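Local coordinates for Poly(Beta-D-mannuronate) lyase (Pseudopedobacter saltans, PDB 7O79), which probably cleaves the alginate polymer poly(beta-D-mannuronate) as a lyase of polysaccharide lyase family 6, built on a parallel beta-helix, at residues N197-R202 with T224-K229; N245-E250 with N270-V275; K295-L300 with P343-R348. All coordinates share one frame; numbering follows the deposited sequence.

Contact 1: N197-R202 with T224-K229; sequences NNLFER and TVISTK
Arg202 lies over Ser227 where the parallel strands 199-201 and 224-226 run out. Its CG packs on Ser227 O at 3.4 Å, and the guanidinium is laid so that Ser227 OG stands under the centre of one face, 3.5 Å from CZ. With CG anti to its own carbonyl carbon (chi1 -73°), the chain then runs extended to NE across the partner turn. Arg202 N donates almost straight to Ile226 O (3.1 Å), an oxygen that Thr228 OG1 also grips from above the carbonyl plane at 2.9 Å, tying the end of the strand to the turn that follows.

Phe200 sits at the middle of the register, on the face it shares with Val225. Its backbone is pinned twice, N giving to Thr224 O (2.7 Å) and O accepting from Ile226 N. The ring brings its edge to Thr224 O, while CD1 meets Val225 CG2 obliquely at 3.6 Å. On the other face Thr224 lies side by side with Leu199: CG2, anti to the backbone N, touches Leu199 CD1 at 3.5 Å, and OG1 turns to the backbone N of Leu445.

These are two successive rungs of the parallel beta-helix, matched residue for residue from Leu199-Thr224 to Glu201-Ile226, after which Arg202 falls opposite Thr228. Strand 155-162 continues the ladder beyond 199-201, and strand 241-248 does so beyond 224-226. The Phe200 ring meets that of Phe161 on the adjacent rung and touches Ile210 and Ile211 of strand 209-214, whereas Leu199 touches Val450 of the C-terminal region.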
loop_
_atom_site.group_PDB
_atom_site.type_symbol
_atom_site.label_atom_id
_atom_site.label_comp_id
_atom_site.label_asym_id
_atom_site.label_seq_id
_atom_site.Cartn_x
_atom_site.Cartn_y
_atom_site.Cartn_z
ATOM N N ASN A 197 -3.966 10.266 1.536
ATOM C CA ASN A 197 -3.815 11.478 0.726
ATOM C C ASN A 197 -2.495 11.482 -0.031
ATOM O O ASN A 197 -1.793 12.489 -0.079
ATOM C CB ASN A 197 -3.935 12.760 1.572
ATOM C CG ASN A 197 -5.280 12.907 2.241
ATOM O OD1 ASN A 197 -6.297 12.466 1.716
ATOM N ND2 ASN A 197 -5.301 13.570 3.387
ATOM N N ASN A 198 -2.159 10.348 -0.653
ATOM C CA ASN A 198 -1.005 10.302 -1.540
ATOM C C ASN A 198 -1.460 10.301 -2.998
ATOM O O ASN A 198 -2.587 9.908 -3.322
ATOM C CB ASN A 198 -0.146 9.063 -1.274
ATOM C CG ASN A 198 0.334 8.989 0.150
ATOM O OD1 ASN A 198 1.208 9.751 0.563
ATOM N ND2 ASN A 198 -0.288 8.110 0.935
ATOM N N LEU A 199 -0.558 10.728 -3.875
ATOM C CA LEU A 199 -0.766 10.731 -5.319
ATOM C C LEU A 199 0.138 9.695 -5.977
ATOM O O LEU A 199 1.364 9.737 -5.821
ATOM C CB LEU A 199 -0.499 12.114 -5.898
ATOM C CG LEU A 199 -0.643 12.268 -7.413
ATOM C CD1 LEU A 199 -2.043 11.928 -7.898
ATOM C CD2 LEU A 199 -0.293 13.684 -7.842
ATOM N N PHE A 200 -0.436 8.826 -6.784
ATOM C CA PHE A 200 0.308 7.852 -7.538
ATOM C C PHE A 200 0.098 8.162 -9.032
ATOM O O PHE A 200 -1.012 8.300 -9.462
ATOM C CB PHE A 200 -0.169 6.436 -7.281
ATOM C CG PHE A 200 -0.089 5.989 -5.860
ATOM C CD1 PHE A 200 -1.014 6.392 -4.931
ATOM C CD2 PHE A 200 0.864 5.098 -5.474
ATOM C CE1 PHE A 200 -0.944 5.948 -3.639
ATOM C CE2 PHE A 200 0.938 4.663 -4.186
ATOM C CZ PHE A 200 0.039 5.086 -3.270
ATOM N N GLU A 201 1.162 8.314 -9.791
ATOM C CA GLU A 201 1.045 8.533 -11.211
ATOM C C GLU A 201 1.990 7.625 -11.962
ATOM O O GLU A 201 3.164 7.791 -11.875
ATOM C CB GLU A 201 1.328 9.969 -11.534
ATOM C CG GLU A 201 1.088 10.345 -12.972
ATOM C CD GLU A 201 0.280 11.595 -13.081
ATOM O OE1 GLU A 201 0.157 12.303 -12.074
ATOM O OE2 GLU A 201 -0.238 11.872 -14.176
ATOM N N ARG A 202 1.447 6.752 -12.775
ATOM C CA ARG A 202 2.226 5.750 -13.477
ATOM C C ARG A 202 3.208 5.034 -12.542
ATOM O O ARG A 202 4.314 4.775 -12.895
ATOM C CB ARG A 202 2.892 6.331 -14.720
ATOM C CG ARG A 202 1.882 6.581 -15.809
ATOM C CD ARG A 202 2.222 7.731 -16.722
ATOM N NE ARG A 202 1.379 7.700 -17.912
ATOM C CZ ARG A 202 0.278 8.413 -18.136
ATOM N NH1 ARG A 202 -0.187 9.283 -17.279
ATOM N NH2 ARG A 202 -0.356 8.248 -19.263
ATOM N N THR A 224 -5.029 9.270 -4.566
ATOM C CA THR A 224 -5.362 9.417 -5.980
ATOM C C THR A 224 -4.381 8.577 -6.788
ATOM O O THR A 224 -3.165 8.773 -6.688
ATOM C CB THR A 224 -5.310 10.896 -6.396
ATOM O OG1 THR A 224 -6.380 11.603 -5.759
ATOM C CG2 THR A 224 -5.470 11.043 -7.902
ATOM N N VAL A 225 -4.905 7.623 -7.563
ATOM C CA VAL A 225 -4.086 6.689 -8.340
ATOM C C VAL A 225 -4.403 6.887 -9.817
ATOM O O VAL A 225 -5.482 6.506 -10.286
ATOM C CB VAL A 225 -4.321 5.226 -7.925
ATOM C CG1 VAL A 225 -3.452 4.316 -8.734
ATOM C CG2 VAL A 225 -4.050 5.028 -6.423
ATOM N N ILE A 226 -3.445 7.431 -10.565
ATOM C CA ILE A 226 -3.671 7.862 -11.940
ATOM C C ILE A 226 -2.874 6.962 -12.877
ATOM O O ILE A 226 -1.646 6.850 -12.747
ATOM C CB ILE A 226 -3.288 9.336 -12.136
ATOM C CG1 ILE A 226 -4.206 10.235 -11.295
ATOM C CG2 ILE A 226 -3.402 9.718 -13.610
ATOM C CD1 ILE A 226 -3.909 11.723 -11.446
ATOM N N SER A 227 -3.581 6.284 -13.783
ATOM C CA SER A 227 -2.975 5.566 -14.914
ATOM C C SER A 227 -1.881 4.592 -14.471
ATOM O O SER A 227 -0.768 4.581 -15.010
ATOM C CB SER A 227 -2.424 6.568 -15.937
ATOM O OG SER A 227 -1.879 5.908 -17.066
ATOM N N THR A 228 -2.199 3.748 -13.491
ATOM C CA THR A 228 -1.204 2.863 -12.890
ATOM C C THR A 228 -1.626 1.412 -13.036
ATOM O O THR A 228 -2.779 1.060 -12.750
ATOM C CB THR A 228 -0.972 3.195 -11.406
ATOM O OG1 THR A 228 -0.568 4.564 -11.280
ATOM C CG2 THR A 228 0.100 2.270 -10.793
ATOM N N LYS A 229 -0.687 0.576 -13.476
ATOM C CA LYS A 229 -0.967 -0.843 -13.611
ATOM C C LYS A 229 -1.116 -1.465 -12.224
ATOM O O LYS A 229 -0.401 -1.101 -11.285
ATOM C CB LYS A 229 0.155 -1.529 -14.377
ATOM C CG LYS A 229 0.339 -1.072 -15.836
ATOM C CD LYS A 229 1.474 -1.888 -16.458
ATOM C CE LYS A 229 1.856 -1.349 -17.833
ATOM N NZ LYS A 229 0.651 -1.361 -18.722
#

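Contact 2: N245-E250 with N270-V275; sequences NFIFGE and NYVRDV
Asn245 and Asn270 lie side by side with their amides nearly coplanar (5°), forming a step of an asparagine ladder. Asn270 OD1 is gripped twice, by Asn245 ND2 (3.0 Å) and Asn245 N (3.1 Å), which reach it from opposite faces of its plane. The remaining polar atoms are matched as well: Asn245 OD1 accepts from Asn223 N, Asn245 ND2 also donates to Val220 O, and Asn270 ND2 gives to Asn323 OD1 and Ile242 O.

Backbone bonds carry the pairing onward: Tyr271 N to Asn245 O, Ile247 N to Tyr271 O (2.8 Å), Arg273 N to Ile247 O, and Gly249 N to Arg273 O. Past the strands Gly249 CA comes within 3.1 Å of Asp274 O, and a beta-carbon at this position would collide with that oxygen. A water bridges the turns, accepting from Glu250 N and donating to Asp274 OD2 (2.7 Å). The same OD2 takes Arg273 NE in a salt bridge of 2.7 Å, the nitrogen lying above the carboxylate plane; NH2 meets OD1, which also accepts from Asn327 ND2. Arg273 is thus held side-on, and its aliphatic CG rests 3.9 Å from Phe248 CD1. Phe248 CE1 touches Tyr271 CE2 at 3.8 Å, the rings inclined at 52°.

On the other face Ile247 packs on Val272 and Val275. Strand 219-226 lies next to 241-248 and strand 319-328 next to 266-273, so the pair forms two successive rungs within the ladder, with Pro444 touching both Phe246 and Phe248.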
loop_
_atom_site.group_PDB
_atom_site.type_symbol
_atom_site.label_atom_id
_atom_site.label_comp_id
_atom_site.label_asym_id
_atom_site.label_seq_id
_atom_site.Cartn_x
_atom_site.Cartn_y
_atom_site.Cartn_z
ATOM N N ASN A 245 -10.819 6.870 -1.938
ATOM C CA ASN A 245 -9.733 6.892 -2.907
ATOM C C ASN A 245 -10.283 7.194 -4.295
ATOM O O ASN A 245 -11.466 7.000 -4.571
ATOM C CB ASN A 245 -8.973 5.558 -2.941
ATOM C CG ASN A 245 -8.359 5.199 -1.604
ATOM O OD1 ASN A 245 -7.311 5.734 -1.236
ATOM N ND2 ASN A 245 -9.004 4.284 -0.864
ATOM N N PHE A 246 -9.408 7.691 -5.163
ATOM C CA PHE A 246 -9.746 7.978 -6.550
ATOM C C PHE A 246 -8.806 7.180 -7.431
ATOM O O PHE A 246 -7.587 7.350 -7.354
ATOM C CB PHE A 246 -9.615 9.463 -6.872
ATOM C CG PHE A 246 -10.642 10.334 -6.207
ATOM C CD1 PHE A 246 -11.832 10.641 -6.852
ATOM C CD2 PHE A 246 -10.390 10.904 -4.963
ATOM C CE1 PHE A 246 -12.772 11.465 -6.254
ATOM C CE2 PHE A 246 -11.337 11.732 -4.360
ATOM C CZ PHE A 246 -12.521 12.012 -5.018
ATOM N N ILE A 247 -9.360 6.321 -8.269
ATOM C CA ILE A 247 -8.552 5.550 -9.201
ATOM C C ILE A 247 -8.985 5.980 -10.600
ATOM O O ILE A 247 -10.065 5.613 -11.069
ATOM C CB ILE A 247 -8.688 4.039 -8.973
ATOM C CG1 ILE A 247 -8.273 3.715 -7.532
ATOM C CG2 ILE A 247 -7.823 3.245 -9.957
ATOM C CD1 ILE A 247 -8.341 2.250 -7.178
ATOM N N PHE A 248 -8.148 6.796 -11.251
ATOM C CA PHE A 248 -8.374 7.271 -12.617
ATOM C C PHE A 248 -7.440 6.475 -13.518
ATOM O O PHE A 248 -6.297 6.860 -13.747
ATOM C CB PHE A 248 -8.108 8.768 -12.747
ATOM C CG PHE A 248 -8.995 9.627 -11.895
ATOM C CD1 PHE A 248 -10.302 9.882 -12.268
ATOM C CD2 PHE A 248 -8.507 10.217 -10.740
ATOM C CE1 PHE A 248 -11.130 10.676 -11.485
ATOM C CE2 PHE A 248 -9.331 11.025 -9.955
ATOM C CZ PHE A 248 -10.648 11.256 -10.337
ATOM N N GLY A 249 -7.939 5.358 -14.049
ATOM C CA GLY A 249 -7.087 4.478 -14.831
ATOM C C GLY A 249 -6.657 5.035 -16.175
ATOM O O GLY A 249 -5.659 4.571 -16.726
ATOM N N GLU A 250 -7.382 6.011 -16.717
ATOM C CA GLU A 250 -7.072 6.546 -18.040
ATOM C C GLU A 250 -6.852 5.410 -19.041
ATOM O O GLU A 250 -5.977 5.475 -19.904
ATOM C CB GLU A 250 -5.862 7.477 -17.982
ATOM C CG GLU A 250 -6.122 8.753 -17.201
ATOM C CD GLU A 250 -4.904 9.662 -17.139
ATOM O OE1 GLU A 250 -4.981 10.726 -16.476
ATOM O OE2 GLU A 250 -3.875 9.321 -17.763
ATOM N N ASN A 270 -15.191 5.008 -2.552
ATOM C CA ASN A 270 -14.130 4.982 -3.555
ATOM C C ASN A 270 -14.685 5.271 -4.947
ATOM O O ASN A 270 -15.761 4.798 -5.314
ATOM C CB ASN A 270 -13.405 3.628 -3.542
ATOM C CG ASN A 270 -12.815 3.309 -2.166
ATOM O OD1 ASN A 270 -11.835 3.926 -1.754
ATOM N ND2 ASN A 270 -13.439 2.388 -1.441
ATOM N N TYR A 271 -13.932 6.038 -5.724
ATOM C CA TYR A 271 -14.290 6.380 -7.099
ATOM C C TYR A 271 -13.276 5.758 -8.056
ATOM O O TYR A 271 -12.111 6.172 -8.084
ATOM C CB TYR A 271 -14.340 7.890 -7.265
ATOM C CG TYR A 271 -14.876 8.347 -8.599
ATOM C CD1 TYR A 271 -16.238 8.552 -8.772
ATOM C CD2 TYR A 271 -14.030 8.632 -9.657
ATOM C CE1 TYR A 271 -16.749 8.988 -9.963
ATOM C CE2 TYR A 271 -14.534 9.077 -10.868
ATOM C CZ TYR A 271 -15.902 9.246 -11.010
ATOM O OH TYR A 271 -16.439 9.684 -12.186
ATOM N N VAL A 272 -13.717 4.777 -8.840
ATOM C CA VAL A 272 -12.860 4.050 -9.775
ATOM C C VAL A 272 -13.435 4.221 -11.173
ATOM O O VAL A 272 -14.632 3.986 -11.387
ATOM C CB VAL A 272 -12.762 2.554 -9.410
ATOM C CG1 VAL A 272 -11.867 1.810 -10.392
ATOM C CG2 VAL A 272 -12.253 2.395 -7.974
ATOM N N ARG A 273 -12.589 4.617 -12.125
ATOM C CA ARG A 273 -13.086 4.735 -13.484
ATOM C C ARG A 273 -11.972 4.526 -14.499
ATOM O O ARG A 273 -10.800 4.805 -14.237
ATOM C CB ARG A 273 -13.792 6.078 -13.693
ATOM C CG ARG A 273 -12.919 7.309 -13.540
ATOM C CD ARG A 273 -13.558 8.502 -14.264
ATOM N NE ARG A 273 -13.942 8.123 -15.618
ATOM C CZ ARG A 273 -15.179 8.152 -16.114
ATOM N NH1 ARG A 273 -16.202 8.552 -15.364
ATOM N NH2 ARG A 273 -15.387 7.767 -17.380
ATOM N N ASP A 274 -12.367 3.991 -15.659
ATOM C CA ASP A 274 -11.474 3.821 -16.814
ATOM C C ASP A 274 -10.299 2.922 -16.458
ATOM O O ASP A 274 -9.149 3.184 -16.818
ATOM C CB ASP A 274 -10.974 5.161 -17.369
ATOM C CG ASP A 274 -12.062 6.231 -17.439
ATOM O OD1 ASP A 274 -13.164 5.939 -17.931
ATOM O OD2 ASP A 274 -11.798 7.388 -17.048
ATOM N N VAL A 275 -10.571 1.870 -15.719
ATOM C CA VAL A 275 -9.556 0.854 -15.493
ATOM C C VAL A 275 -9.795 -0.264 -16.488
ATOM O O VAL A 275 -10.904 -0.460 -17.004
ATOM C CB VAL A 275 -9.527 0.327 -14.041
ATOM C CG1 VAL A 275 -9.068 1.427 -13.075
ATOM C CG2 VAL A 275 -10.885 -0.185 -13.653
HETATM O O HOH W 1 -9.460 7.834 -15.767
#

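Contact 3: K295-L300 with P343-R348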
loop_
_atom_site.group_PDB
_atom_site.type_symbol
_atom_site.label_atom_id
_atom_site.label_comp_id
_atom_site.label_asym_id
_atom_site.label_seq_id
_atom_site.Cartn_x
_atom_site.Cartn_y
_atom_site.Cartn_z
ATOM N N LYS A 295 -4.787 -34.514 -2.287
ATOM C CA LYS A 295 -3.790 -33.673 -2.940
ATOM C C LYS A 295 -3.524 -32.361 -2.214
ATOM O O LYS A 295 -2.601 -31.636 -2.612
ATOM C CB LYS A 295 -4.213 -33.381 -4.387
ATOM C CG LYS A 295 -4.527 -34.660 -5.168
ATOM C CD LYS A 295 -4.199 -34.522 -6.627
ATOM C CE LYS A 295 -4.359 -35.872 -7.358
ATOM N NZ LYS A 295 -3.563 -36.960 -6.713
ATOM N N TYR A 296 -4.289 -32.053 -1.166
ATOM C CA TYR A 296 -4.159 -30.782 -0.457
ATOM C C TYR A 296 -2.748 -30.589 0.073
ATOM O O TYR A 296 -2.218 -31.450 0.779
ATOM C CB TYR A 296 -5.184 -30.725 0.677
ATOM C CG TYR A 296 -5.155 -29.472 1.533
ATOM C CD1 TYR A 296 -4.989 -28.213 0.978
ATOM C CD2 TYR A 296 -5.344 -29.557 2.900
ATOM C CE1 TYR A 296 -4.984 -27.065 1.784
ATOM C CE2 TYR A 296 -5.354 -28.427 3.706
ATOM C CZ TYR A 296 -5.169 -27.196 3.156
ATOM O OH TYR A 296 -5.168 -26.097 3.988
ATOM N N GLU A 297 -2.130 -29.457 -0.294
ATOM C CA GLU A 297 -0.825 -29.057 0.224
ATOM C C GLU A 297 -1.019 -27.806 1.075
ATOM O O GLU A 297 -1.004 -26.674 0.554
ATOM C CB GLU A 297 0.174 -28.802 -0.911
ATOM C CG GLU A 297 0.264 -29.982 -1.893
ATOM C CD GLU A 297 1.121 -29.687 -3.129
ATOM O OE1 GLU A 297 1.595 -30.658 -3.764
ATOM O OE2 GLU A 297 1.361 -28.497 -3.434
ATOM N N PRO A 298 -1.194 -27.950 2.387
ATOM C CA PRO A 298 -1.477 -26.780 3.226
ATOM C C PRO A 298 -0.281 -25.859 3.370
ATOM O O PRO A 298 0.877 -26.275 3.295
ATOM C CB PRO A 298 -1.864 -27.401 4.574
ATOM C CG PRO A 298 -1.101 -28.693 4.611
ATOM C CD PRO A 298 -1.117 -29.196 3.175
ATOM N N ILE A 299 -0.584 -24.576 3.568
ATOM C CA ILE A 299 0.419 -23.593 3.958
ATOM C C ILE A 299 0.623 -23.762 5.460
ATOM O O ILE A 299 -0.297 -23.523 6.243
ATOM C CB ILE A 299 -0.013 -22.161 3.617
ATOM C CG1 ILE A 299 -0.388 -22.017 2.128
ATOM C CG2 ILE A 299 1.063 -21.168 4.030
ATOM C CD1 ILE A 299 0.751 -22.278 1.133
ATOM N N LEU A 300 1.821 -24.187 5.859
ATOM C CA LEU A 300 2.111 -24.486 7.254
ATOM C C LEU A 300 2.395 -23.212 8.034
ATOM O O LEU A 300 2.977 -22.265 7.504
ATOM C CB LEU A 300 3.314 -25.426 7.343
ATOM C CG LEU A 300 3.200 -26.796 6.653
ATOM C CD1 LEU A 300 4.464 -27.656 6.921
ATOM C CD2 LEU A 300 1.926 -27.518 7.129
ATOM N N PRO A 343 -11.033 -28.809 -6.134
ATOM C CA PRO A 343 -10.032 -28.783 -5.063
ATOM C C PRO A 343 -8.960 -29.836 -5.285
ATOM O O PRO A 343 -9.242 -30.965 -5.682
ATOM C CB PRO A 343 -10.845 -29.065 -3.789
ATOM C CG PRO A 343 -12.247 -29.378 -4.247
ATOM C CD PRO A 343 -12.416 -28.834 -5.627
ATOM N N GLY A 344 -7.718 -29.436 -5.055
ATOM C CA GLY A 344 -6.581 -30.330 -5.161
ATOM C C GLY A 344 -5.511 -29.837 -4.219
ATOM O O GLY A 344 -5.717 -29.833 -2.993
ATOM N N ALA A 345 -4.377 -29.399 -4.782
ATOM C CA ALA A 345 -3.325 -28.804 -3.971
ATOM C C ALA A 345 -3.851 -27.611 -3.171
ATOM O O ALA A 345 -3.475 -27.426 -2.008
ATOM C CB ALA A 345 -2.149 -28.401 -4.864
ATOM N N ASP A 346 -4.718 -26.789 -3.767
ATOM C CA ASP A 346 -5.364 -25.731 -3.004
ATOM C C ASP A 346 -6.850 -26.035 -2.911
ATOM O O ASP A 346 -7.415 -26.801 -3.701
ATOM C CB ASP A 346 -5.169 -24.337 -3.631
ATOM C CG ASP A 346 -5.913 -24.165 -4.949
ATOM O OD1 ASP A 346 -7.160 -24.034 -4.901
ATOM O OD2 ASP A 346 -5.262 -24.056 -6.007
ATOM N N GLN A 347 -7.488 -25.398 -1.945
ATOM C CA GLN A 347 -8.910 -25.550 -1.705
ATOM C C GLN A 347 -9.578 -24.175 -1.755
ATOM O O GLN A 347 -10.447 -23.861 -0.949
ATOM C CB GLN A 347 -9.143 -26.283 -0.376
ATOM C CG GLN A 347 -8.366 -27.626 -0.344
ATOM C CD GLN A 347 -8.676 -28.553 0.835
ATOM O OE1 GLN A 347 -8.632 -29.766 0.683
ATOM N NE2 GLN A 347 -8.962 -27.990 2.007
ATOM N N ARG A 348 -9.146 -23.340 -2.722
ATOM C CA ARG A 348 -9.646 -21.971 -2.911
ATOM C C ARG A 348 -11.050 -21.940 -3.515
ATOM O O ARG A 348 -11.277 -21.535 -4.664
ATOM C CB ARG A 348 -8.676 -21.165 -3.761
ATOM C CG ARG A 348 -7.318 -20.963 -3.116
ATOM C CD ARG A 348 -6.359 -20.561 -4.186
ATOM N NE ARG A 348 -6.726 -19.263 -4.727
ATOM C CZ ARG A 348 -5.928 -18.552 -5.509
ATOM N NH1 ARG A 348 -4.736 -19.056 -5.843
ATOM N NH2 ARG A 348 -6.327 -17.370 -5.969
#
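Gln347 presents its side chain to one face of the Tyr296 ring, amide and ring stacked with their planes 8° apart. CB points toward 295-300, and chi1 of -54° sets CG anti to the carbonyl carbon, where it touches Tyr296 CD1 at 3.7 Å. Next along the extended chain, CD lies over the ring 3.7 Å from Tyr296 CG. At the tip the branches part: OE1 meets Tyr296 CB at 3.6 Å and accepts from Leu292 N, whereas NE2 stands over the ring centre and donates to Tyr287 O and Lys290 O. The amide is therefore fixed in rotation by hydrogen bonds to the 287-292 region. Both segments belong to long excursions from the coils of the beta-helix, and an Asx turn, in which Arg348 N donates to Asp346 OD1, shapes the second. An alanine in place of Tyr296 would probably deprive the Gln347 amide of the ring it stacks on and open a gap between it and Pro298 N, which lies over the opposite side of the ring. Alongside, Glu297 N donates to Ala345 O (3.0 Å, 170°) in the carbonyl plane, on a lone pair, and that oxygen also sits at the ring's edge, 3.4 Å from Tyr296 CD1.

In the fold
Contacts 1 and 2 belong to the same run of beta-helix rungs: strands 219-226 and 241-248 are neighbours, probably bonded through Val225 N to Phe246 O and Ser227 N to Phe248 O, and Glu250 packs on Ile226 and Ser227. Contact 1 is the more buried; contact 2 is partly exposed, with aromatic rings on one face, an ion pair within 270-275 where the strand gives way to the turn, and an asparagine ladder at its start. Contact 3 lies apart at the surface, its nearest atoms about 18 Å from contact 1 and 19 Å from contact 2. There regular strand pairing gives way to a single backbone bond and an amide-on-ring stack between loops.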